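Local coordinates for ribosomal RNA processing protein 6 (Trypanosoma brucei brucei, PDB 4NLC) that is probably a 3'-5' exoribonuclease of the nuclear exosome acting in ribosomal RNA processing, represented here by its catalytic core, at residues 54-66 with 224-238. The protein carries 1 engineered substitution. Sequence-based numbering, arbitrary orientation.
Sequences QLLLKTETPYLSL and HFLLYVYDRLKQLLL
Tyr-63 sits between Phe-225 and Tyr-228, meeting each in a T-shaped stack. Phe-225 turns its edge to one face of Tyr-63, the ring planes 65° apart, whereas Tyr-63 directs its own edge at the face of Tyr-228, with centroids 5.8 Å apart. The CG of Tyr-63 lies between its backbone N and carbonyl carbon (chi1 55°), which swings the ring out past the start of helix 226-238 toward Cys-193 of helix 185-193. On the other side of the Tyr-228 ring plane, Glu-60 CG approaches obliquely, 3.5 Å from CE1 of Tyr-228, the side chains running alongside, and a water joins Glu-60 OE2 to the Tyr-228 hydroxyl. Thus the irregular segment 54-66, which leads into edge strand 71-74 of the RNase H-like exonuclease domain, straps the outer side of helix 226-238. At the start of the helical segment, His-224 NE2 donates to Leu-64 O (2.7 Å) from above the carbonyl plane, while Leu-66 CD2 makes a CH-pi contact over the centre of the imidazole; ND1 is bound by Asp-120. Asp-231 OD2 takes the N-H of Thr-61 almost straight (175°), its other oxygen being salt-bridged to Arg-117. One turn on, Gln-235 NE2 divides its hydrogens between Lys-58 O at 2.9 Å and Glu-60 OE1 at 2.8 Å, which fixes the amide's rotation. Buried Gln-54 OE1 accepts from the Tyr-230 hydroxyl (2.7 Å) and, weakly, from Lys-234 NZ.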
ATOM      1  N   GLN A  54     -27.109   6.639  -5.500  1.00 36.38           N
ATOM      2  CA  GLN A  54     -26.386   5.668  -4.668  1.00 34.83           C
ATOM      3  C   GLN A  54     -27.013   5.499  -3.282  1.00 38.85           C
ATOM      4  O   GLN A  54     -26.755   4.493  -2.632  1.00 38.40           O
ATOM      5  CB  GLN A  54     -24.882   6.018  -4.552  1.00 34.27           C
ATOM      6  CG  GLN A  54     -24.133   5.976  -5.881  1.00 39.17           C
ATOM      7  CD  GLN A  54     -23.931   4.594  -6.454  1.00 46.01           C
ATOM      8  OE1 GLN A  54     -24.169   3.578  -5.810  1.00 38.27           O
ATOM      9  NE2 GLN A  54     -23.453   4.524  -7.679  1.00 37.95           N
ATOM     10  N   LEU A  55     -27.831   6.472  -2.840  1.00 35.31           N
ATOM     11  CA  LEU A  55     -28.465   6.476  -1.514  1.00 35.54           C
ATOM     12  C   LEU A  55     -29.889   5.888  -1.480  1.00 41.84           C
ATOM     13  O   LEU A  55     -30.494   5.848  -0.406  1.00 42.57           O
ATOM     14  CB  LEU A  55     -28.424   7.885  -0.903  1.00 35.44           C
ATOM     15  CG  LEU A  55     -27.022   8.506  -0.909  1.00 39.63           C
ATOM     16  CD1 LEU A  55     -27.073  10.011  -1.050  1.00 40.68           C
ATOM     17  CD2 LEU A  55     -26.165   8.011   0.265  1.00 39.31           C
ATOM     18  N   LEU A  56     -30.383   5.361  -2.624  1.00 38.55           N
ATOM     19  CA  LEU A  56     -31.692   4.702  -2.756  1.00 39.07           C
ATOM     20  C   LEU A  56     -31.602   3.196  -2.504  1.00 45.74           C
ATOM     21  O   LEU A  56     -30.541   2.591  -2.696  1.00 45.74           O
ATOM     22  CB  LEU A  56     -32.247   4.901  -4.182  1.00 39.35           C
ATOM     23  CG  LEU A  56     -32.522   6.324  -4.654  1.00 42.95           C
ATOM     24  CD1 LEU A  56     -32.666   6.359  -6.146  1.00 42.37           C
ATOM     25  CD2 LEU A  56     -33.767   6.899  -3.974  1.00 46.75           C
ATOM     26  N   LEU A  57     -32.731   2.570  -2.147  1.00 44.47           N
ATOM     27  CA  LEU A  57     -32.769   1.123  -1.973  1.00 44.48           C
ATOM     28  C   LEU A  57     -32.952   0.511  -3.366  1.00 49.49           C
ATOM     29  O   LEU A  57     -33.947   0.789  -4.038  1.00 50.01           O
ATOM     30  CB  LEU A  57     -33.883   0.693  -0.999  1.00 45.46           C
ATOM     31  CG  LEU A  57     -33.860  -0.782  -0.542  1.00 50.09           C
ATOM     32  CD1 LEU A  57     -32.804  -1.026   0.540  1.00 48.87           C
ATOM     33  CD2 LEU A  57     -35.230  -1.214  -0.033  1.00 52.45           C
ATOM     34  N   LYS A  58     -31.937  -0.240  -3.827  1.00 45.38           N
ATOM     35  CA  LYS A  58     -31.917  -0.877  -5.137  1.00 45.25           C
ATOM     36  C   LYS A  58     -31.636  -2.365  -5.067  1.00 49.28           C
ATOM     37  O   LYS A  58     -30.900  -2.816  -4.184  1.00 47.67           O
ATOM     38  CB  LYS A  58     -30.889  -0.198  -6.060  1.00 47.11           C
ATOM     39  CG  LYS A  58     -31.450   1.052  -6.734  1.00 65.15           C
ATOM     40  CD  LYS A  58     -30.479   1.724  -7.690  1.00 69.93           C
ATOM     41  CE  LYS A  58     -30.935   3.134  -7.982  1.00 71.45           C
ATOM     42  NZ  LYS A  58     -30.304   3.682  -9.205  1.00 71.54           N
ATOM     43  N   THR A  59     -32.204  -3.125  -6.029  1.00 46.81           N
ATOM     44  CA  THR A  59     -31.972  -4.558  -6.178  1.00 46.56           C
ATOM     45  C   THR A  59     -30.494  -4.739  -6.524  1.00 49.01           C
ATOM     46  O   THR A  59     -29.906  -3.944  -7.279  1.00 47.23           O
ATOM     47  CB  THR A  59     -32.877  -5.144  -7.279  1.00 56.22           C
ATOM     48  OG1 THR A  59     -34.240  -4.949  -6.904  1.00 63.66           O
ATOM     49  CG2 THR A  59     -32.636  -6.632  -7.516  1.00 51.69           C
ATOM     50  N   GLU A  60     -29.898  -5.770  -5.940  1.00 45.02           N
ATOM     51  CA  GLU A  60     -28.494  -6.092  -6.155  1.00 43.59           C
ATOM     52  C   GLU A  60     -28.257  -6.656  -7.571  1.00 48.27           C
ATOM     53  O   GLU A  60     -29.147  -7.292  -8.149  1.00 48.46           O
ATOM     54  CB  GLU A  60     -28.013  -7.071  -5.069  1.00 44.22           C
ATOM     55  CG  GLU A  60     -28.783  -8.383  -5.016  1.00 55.52           C
ATOM     56  CD  GLU A  60     -30.019  -8.478  -4.140  1.00 76.72           C
ATOM     57  OE1 GLU A  60     -30.566  -7.426  -3.738  1.00 75.36           O
ATOM     58  OE2 GLU A  60     -30.460  -9.619  -3.881  1.00 66.78           O
ATOM     59  N   THR A  61     -27.069  -6.394  -8.129  1.00 44.63           N
ATOM     60  CA  THR A  61     -26.626  -6.928  -9.421  1.00 44.31           C
ATOM     61  C   THR A  61     -25.621  -8.019  -9.043  1.00 47.81           C
ATOM     62  O   THR A  61     -24.559  -7.700  -8.486  1.00 45.06           O
ATOM     63  CB  THR A  61     -26.028  -5.834 -10.299  1.00 46.50           C
ATOM     64  OG1 THR A  61     -27.050  -4.887 -10.596  1.00 44.92           O
ATOM     65  CG2 THR A  61     -25.424  -6.376 -11.583  1.00 43.24           C
ATOM     66  N   PRO A  62     -25.967  -9.314  -9.235  1.00 45.44           N
ATOM     67  CA  PRO A  62     -25.036 -10.370  -8.816  1.00 44.45           C
ATOM     68  C   PRO A  62     -23.769 -10.419  -9.648  1.00 45.42           C
ATOM     69  O   PRO A  62     -23.751  -9.981 -10.797  1.00 45.56           O
ATOM     70  CB  PRO A  62     -25.865 -11.664  -8.885  1.00 47.46           C
ATOM     71  CG  PRO A  62     -27.277 -11.229  -9.179  1.00 53.51           C
ATOM     72  CD  PRO A  62     -27.181  -9.887  -9.846  1.00 48.90           C
ATOM     73  N   TYR A  63     -22.696 -10.891  -9.023  1.00 39.92           N
ATOM     74  CA  TYR A  63     -21.384 -11.073  -9.623  1.00 39.57           C
ATOM     75  C   TYR A  63     -21.518 -12.033 -10.808  1.00 43.74           C
ATOM     76  O   TYR A  63     -22.413 -12.881 -10.840  1.00 44.46           O
ATOM     77  CB  TYR A  63     -20.403 -11.630  -8.573  1.00 40.69           C
ATOM     78  CG  TYR A  63     -20.865 -12.912  -7.904  1.00 42.73           C
ATOM     79  CD1 TYR A  63     -21.731 -12.880  -6.814  1.00 44.59           C
ATOM     80  CD2 TYR A  63     -20.435 -14.156  -8.360  1.00 43.88           C
ATOM     81  CE1 TYR A  63     -22.189 -14.056  -6.219  1.00 45.55           C
ATOM     82  CE2 TYR A  63     -20.885 -15.337  -7.770  1.00 45.81           C
ATOM     83  CZ  TYR A  63     -21.744 -15.280  -6.682  1.00 52.55           C
ATOM     84  OH  TYR A  63     -22.165 -16.433  -6.056  1.00 57.12           O
ATOM     85  N   LEU A  64     -20.639 -11.896 -11.773  1.00 39.49           N
ATOM     86  CA  LEU A  64     -20.672 -12.721 -12.976  1.00 39.77           C
ATOM     87  C   LEU A  64     -19.985 -14.064 -12.731  1.00 42.17           C
ATOM     88  O   LEU A  64     -19.388 -14.277 -11.673  1.00 41.56           O
ATOM     89  CB  LEU A  64     -19.979 -11.963 -14.129  1.00 39.49           C
ATOM     90  CG  LEU A  64     -20.520 -10.579 -14.505  1.00 43.34           C
ATOM     91  CD1 LEU A  64     -19.911 -10.125 -15.811  1.00 43.39           C
ATOM     92  CD2 LEU A  64     -22.043 -10.588 -14.648  1.00 46.73           C
ATOM     93  N   SER A  65     -20.101 -14.982 -13.687  1.00 36.30           N
ATOM     94  CA  SER A  65     -19.415 -16.256 -13.572  1.00 34.87           C
ATOM     95  C   SER A  65     -17.947 -16.013 -13.864  1.00 38.48           C
ATOM     96  O   SER A  65     -17.617 -15.299 -14.831  1.00 36.31           O
ATOM     97  CB  SER A  65     -19.950 -17.244 -14.599  1.00 36.81           C
ATOM     98  OG  SER A  65     -19.045 -18.327 -14.726  1.00 39.85           O
ATOM     99  N   LEU A  66     -17.070 -16.660 -13.091  1.00 35.59           N
ATOM    100  CA  LEU A  66     -15.625 -16.581 -13.348  1.00 35.66           C
ATOM    101  C   LEU A  66     -15.253 -17.345 -14.643  1.00 39.50           C
ATOM    102  O   LEU A  66     -14.217 -17.071 -15.239  1.00 40.34           O
ATOM    103  CB  LEU A  66     -14.815 -17.112 -12.155  1.00 35.45           C
ATOM    104  CG  LEU A  66     -14.742 -16.220 -10.922  1.00 39.48           C
ATOM    105  CD1 LEU A  66     -14.083 -16.963  -9.775  1.00 39.71           C
ATOM    106  CD2 LEU A  66     -13.997 -14.918 -11.208  1.00 40.33           C
ATOM    107  N   HIS A 224     -13.774  -8.958  -8.178  1.00 28.96           N
ATOM    108  CA  HIS A 224     -14.878  -9.622  -8.894  1.00 28.73           C
ATOM    109  C   HIS A 224     -16.227  -9.672  -8.133  1.00 31.31           C
ATOM    110  O   HIS A 224     -17.282  -9.475  -8.752  1.00 31.14           O
ATOM    111  CB  HIS A 224     -14.441 -11.024  -9.310  1.00 29.83           C
ATOM    112  CG  HIS A 224     -15.492 -11.773 -10.061  1.00 33.54           C
ATOM    113  ND1 HIS A 224     -15.627 -11.643 -11.424  1.00 34.84           N
ATOM    114  CD2 HIS A 224     -16.443 -12.622  -9.599  1.00 35.31           C
ATOM    115  CE1 HIS A 224     -16.651 -12.413 -11.755  1.00 35.13           C
ATOM    116  NE2 HIS A 224     -17.181 -13.011 -10.683  1.00 35.67           N
ATOM    117  N   PHE A 225     -16.188  -9.864  -6.799  1.00 25.70           N
ATOM    118  CA  PHE A 225     -17.419  -9.955  -5.998  1.00 26.19           C
ATOM    119  C   PHE A 225     -17.765  -8.665  -5.224  1.00 29.69           C
ATOM    120  O   PHE A 225     -18.820  -8.599  -4.585  1.00 28.57           O
ATOM    121  CB  PHE A 225     -17.341 -11.145  -5.013  1.00 26.86           C
ATOM    122  CG  PHE A 225     -16.828 -12.444  -5.602  1.00 27.95           C
ATOM    123  CD1 PHE A 225     -17.698 -13.350  -6.198  1.00 30.55           C
ATOM    124  CD2 PHE A 225     -15.486 -12.786  -5.510  1.00 28.29           C
ATOM    125  CE1 PHE A 225     -17.229 -14.559  -6.710  1.00 30.41           C
ATOM    126  CE2 PHE A 225     -15.014 -13.972  -6.069  1.00 31.20           C
ATOM    127  CZ  PHE A 225     -15.893 -14.868  -6.625  1.00 29.61           C
ATOM    128  N   LEU A 226     -16.875  -7.669  -5.269  1.00 26.46           N
ATOM    129  CA  LEU A 226     -16.975  -6.470  -4.468  1.00 26.53           C
ATOM    130  C   LEU A 226     -18.177  -5.576  -4.789  1.00 30.20           C
ATOM    131  O   LEU A 226     -18.751  -5.000  -3.860  1.00 28.64           O
ATOM    132  CB  LEU A 226     -15.660  -5.676  -4.493  1.00 27.10           C
ATOM    133  CG  LEU A 226     -15.424  -4.679  -3.325  1.00 32.86           C
ATOM    134  CD1 LEU A 226     -15.713  -5.327  -1.954  1.00 33.01           C
ATOM    135  CD2 LEU A 226     -13.994  -4.145  -3.337  1.00 34.73           C
ATOM    136  N   LEU A 227     -18.596  -5.472  -6.053  1.00 27.51           N
ATOM    137  CA  LEU A 227     -19.777  -4.637  -6.334  1.00 27.32           C
ATOM    138  C   LEU A 227     -21.074  -5.272  -5.849  1.00 30.41           C
ATOM    139  O   LEU A 227     -21.955  -4.543  -5.432  1.00 29.48           O
ATOM    140  CB  LEU A 227     -19.873  -4.217  -7.796  1.00 27.35           C
ATOM    141  CG  LEU A 227     -18.763  -3.302  -8.301  1.00 30.09           C
ATOM    142  CD1 LEU A 227     -18.880  -3.121  -9.797  1.00 29.05           C
ATOM    143  CD2 LEU A 227     -18.742  -1.982  -7.559  1.00 27.60           C
ATOM    144  N   TYR A 228     -21.173  -6.614  -5.846  1.00 27.63           N
ATOM    145  CA  TYR A 228     -22.354  -7.314  -5.292  1.00 27.64           C
ATOM    146  C   TYR A 228     -22.375  -7.111  -3.793  1.00 30.56           C
ATOM    147  O   TYR A 228     -23.434  -6.847  -3.241  1.00 30.79           O
ATOM    148  CB  TYR A 228     -22.351  -8.813  -5.612  1.00 28.28           C
ATOM    149  CG  TYR A 228     -23.475  -9.594  -4.943  1.00 29.90           C
ATOM    150  CD1 TYR A 228     -24.790  -9.493  -5.397  1.00 32.34           C
ATOM    151  CD2 TYR A 228     -23.218 -10.456  -3.880  1.00 30.27           C
ATOM    152  CE1 TYR A 228     -25.822 -10.227  -4.809  1.00 31.86           C
ATOM    153  CE2 TYR A 228     -24.246 -11.186  -3.272  1.00 31.77           C
ATOM    154  CZ  TYR A 228     -25.545 -11.074  -3.748  1.00 38.11           C
ATOM    155  OH  TYR A 228     -26.555 -11.805  -3.177  1.00 39.56           O
ATOM    156  N   VAL A 229     -21.207  -7.250  -3.136  1.00 27.96           N
ATOM    157  CA  VAL A 229     -21.015  -7.058  -1.686  1.00 27.66           C
ATOM    158  C   VAL A 229     -21.461  -5.638  -1.340  1.00 29.50           C
ATOM    159  O   VAL A 229     -22.225  -5.436  -0.394  1.00 28.63           O
ATOM    160  CB  VAL A 229     -19.536  -7.365  -1.271  1.00 31.09           C
ATOM    161  CG1 VAL A 229     -19.177  -6.757   0.085  1.00 30.43           C
ATOM    162  CG2 VAL A 229     -19.281  -8.873  -1.269  1.00 31.41           C
ATOM    163  N   TYR A 230     -21.031  -4.669  -2.162  1.00 26.71           N
ATOM    164  CA  TYR A 230     -21.390  -3.256  -2.040  1.00 26.28           C
ATOM    165  C   TYR A 230     -22.942  -3.083  -2.028  1.00 29.47           C
ATOM    166  O   TYR A 230     -23.473  -2.444  -1.127  1.00 29.10           O
ATOM    167  CB  TYR A 230     -20.733  -2.456  -3.196  1.00 27.11           C
ATOM    168  CG  TYR A 230     -21.235  -1.039  -3.356  1.00 29.70           C
ATOM    169  CD1 TYR A 230     -21.031  -0.088  -2.353  1.00 31.60           C
ATOM    170  CD2 TYR A 230     -21.830  -0.619  -4.542  1.00 31.56           C
ATOM    171  CE1 TYR A 230     -21.429   1.240  -2.519  1.00 33.02           C
ATOM    172  CE2 TYR A 230     -22.229   0.711  -4.723  1.00 32.97           C
ATOM    173  CZ  TYR A 230     -22.031   1.635  -3.704  1.00 37.54           C
ATOM    174  OH  TYR A 230     -22.469   2.928  -3.836  1.00 35.50           O
ATOM    175  N   ASP A 231     -23.646  -3.690  -3.004  1.00 26.88           N
ATOM    176  CA  ASP A 231     -25.113  -3.662  -3.121  1.00 27.95           C
ATOM    177  C   ASP A 231     -25.781  -4.248  -1.851  1.00 32.76           C
ATOM    178  O   ASP A 231     -26.662  -3.621  -1.273  1.00 33.58           O
ATOM    179  CB  ASP A 231     -25.568  -4.463  -4.355  1.00 29.54           C
ATOM    180  CG  ASP A 231     -25.244  -3.891  -5.716  1.00 34.64           C
ATOM    181  OD1 ASP A 231     -24.865  -2.708  -5.791  1.00 34.61           O
ATOM    182  OD2 ASP A 231     -25.413  -4.613  -6.711  1.00 36.56           O
ATOM    183  N   ARG A 232     -25.298  -5.404  -1.385  1.00 29.53           N
ATOM    184  CA  ARG A 232     -25.808  -6.069  -0.179  1.00 29.47           C
ATOM    185  C   ARG A 232     -25.593  -5.260   1.119  1.00 31.51           C
ATOM    186  O   ARG A 232     -26.505  -5.185   1.955  1.00 30.18           O
ATOM    187  CB  ARG A 232     -25.224  -7.482  -0.067  1.00 29.71           C
ATOM    188  CG  ARG A 232     -25.749  -8.469  -1.143  1.00 35.43           C
ATOM    189  CD  ARG A 232     -27.188  -8.944  -0.950  1.00 36.73           C
ATOM    190  NE  ARG A 232     -27.404  -9.598   0.349  1.00 33.89           N
ATOM    191  CZ  ARG A 232     -27.146 -10.877   0.617  1.00 46.32           C
ATOM    192  NH1 ARG A 232     -26.670 -11.681  -0.331  1.00 35.65           N
ATOM    193  NH2 ARG A 232     -27.363 -11.361   1.831  1.00 38.73           N
ATOM    194  N   LEU A 233     -24.401  -4.627   1.274  1.00 28.83           N
ATOM    195  CA  LEU A 233     -24.113  -3.778   2.444  1.00 28.29           C
ATOM    196  C   LEU A 233     -24.959  -2.500   2.433  1.00 34.48           C
ATOM    197  O   LEU A 233     -25.398  -2.058   3.493  1.00 33.90           O
ATOM    198  CB  LEU A 233     -22.626  -3.450   2.550  1.00 27.28           C
ATOM    199  CG  LEU A 233     -21.721  -4.635   2.879  1.00 30.88           C
ATOM    200  CD1 LEU A 233     -20.258  -4.259   2.711  1.00 29.16           C
ATOM    201  CD2 LEU A 233     -21.987  -5.146   4.271  1.00 31.82           C
ATOM    202  N   LYS A 234     -25.214  -1.930   1.229  1.00 32.77           N
ATOM    203  CA  LYS A 234     -26.088  -0.754   1.070  1.00 33.51           C
ATOM    204  C   LYS A 234     -27.483  -1.046   1.592  1.00 36.10           C
ATOM    205  O   LYS A 234     -28.016  -0.235   2.338  1.00 34.99           O
ATOM    206  CB  LYS A 234     -26.188  -0.313  -0.404  1.00 34.66           C
ATOM    207  CG  LYS A 234     -25.087   0.648  -0.804  1.00 41.02           C
ATOM    208  CD  LYS A 234     -24.963   0.822  -2.310  1.00 48.92           C
ATOM    209  CE  LYS A 234     -26.199   1.288  -3.033  1.00 49.09           C
ATOM    210  NZ  LYS A 234     -25.872   1.866  -4.370  1.00 44.45           N
ATOM    211  N   GLN A 235     -28.052  -2.213   1.241  1.00 34.14           N
ATOM    212  CA  GLN A 235     -29.395  -2.628   1.705  1.00 35.54           C
ATOM    213  C   GLN A 235     -29.437  -2.803   3.223  1.00 39.17           C
ATOM    214  O   GLN A 235     -30.385  -2.350   3.847  1.00 40.01           O
ATOM    215  CB  GLN A 235     -29.864  -3.910   1.008  1.00 37.09           C
ATOM    216  CG  GLN A 235     -29.948  -3.769  -0.505  1.00 43.81           C
ATOM    217  CD  GLN A 235     -30.176  -5.087  -1.197  1.00 53.53           C
ATOM    218  OE1 GLN A 235     -29.811  -6.157  -0.709  1.00 48.49           O
ATOM    219  NE2 GLN A 235     -30.745  -5.029  -2.377  1.00 42.95           N
ATOM    220  N   LEU A 236     -28.395  -3.419   3.816  1.00 34.44           N
ATOM    221  CA  LEU A 236     -28.284  -3.612   5.263  1.00 33.29           C
ATOM    222  C   LEU A 236     -28.127  -2.283   6.005  1.00 33.85           C
ATOM    223  O   LEU A 236     -28.671  -2.132   7.088  1.00 34.19           O
ATOM    224  CB  LEU A 236     -27.100  -4.534   5.604  1.00 33.31           C
ATOM    225  CG  LEU A 236     -27.320  -6.026   5.382  1.00 39.17           C
ATOM    226  CD1 LEU A 236     -25.990  -6.776   5.389  1.00 37.90           C
ATOM    227  CD2 LEU A 236     -28.292  -6.611   6.431  1.00 40.64           C
ATOM    228  N   LEU A 237     -27.382  -1.339   5.442  1.00 28.31           N
ATOM    229  CA  LEU A 237     -27.185  -0.036   6.069  1.00 29.17           C
ATOM    230  C   LEU A 237     -28.462   0.813   6.054  1.00 38.52           C
ATOM    231  O   LEU A 237     -28.722   1.529   7.017  1.00 40.01           O
ATOM    232  CB  LEU A 237     -26.009   0.718   5.422  1.00 27.59           C
ATOM    233  CG  LEU A 237     -24.615   0.167   5.764  1.00 29.95           C
ATOM    234  CD1 LEU A 237     -23.554   0.653   4.753  1.00 27.74           C
ATOM    235  CD2 LEU A 237     -24.254   0.439   7.237  1.00 30.24           C
ATOM    236  N   LEU A 238     -29.262   0.717   4.979  1.00 36.48           N
ATOM    237  CA  LEU A 238     -30.533   1.434   4.863  1.00 37.94           C
ATOM    238  C   LEU A 238     -31.617   0.751   5.714  1.00 46.56           C
ATOM    239  O   LEU A 238     -32.589   1.402   6.087  1.00 47.35           O
ATOM    240  CB  LEU A 238     -30.977   1.563   3.395  1.00 37.97           C
ATOM    241  CG  LEU A 238     -30.128   2.471   2.497  1.00 40.94           C
ATOM    242  CD1 LEU A 238     -30.262   2.068   1.069  1.00 41.00           C
ATOM    243  CD2 LEU A 238     -30.464   3.942   2.689  1.00 42.45           C
TER
HETATM  244  O   HOH W   1     -28.514   2.720  -4.645  1.00 41.07           O
HETATM  245  O   HOH W   2     -28.371  -1.954  -3.195  1.00 50.05           O
HETATM  246  O   HOH W   3     -27.463  -3.272  -8.519  1.00 35.78           O
HETATM  247  O   HOH W   4     -28.786 -11.579  -4.649  1.00 62.03           O
HETATM  248  O   HOH W   5     -18.479  -9.999 -11.197  1.00 33.76           O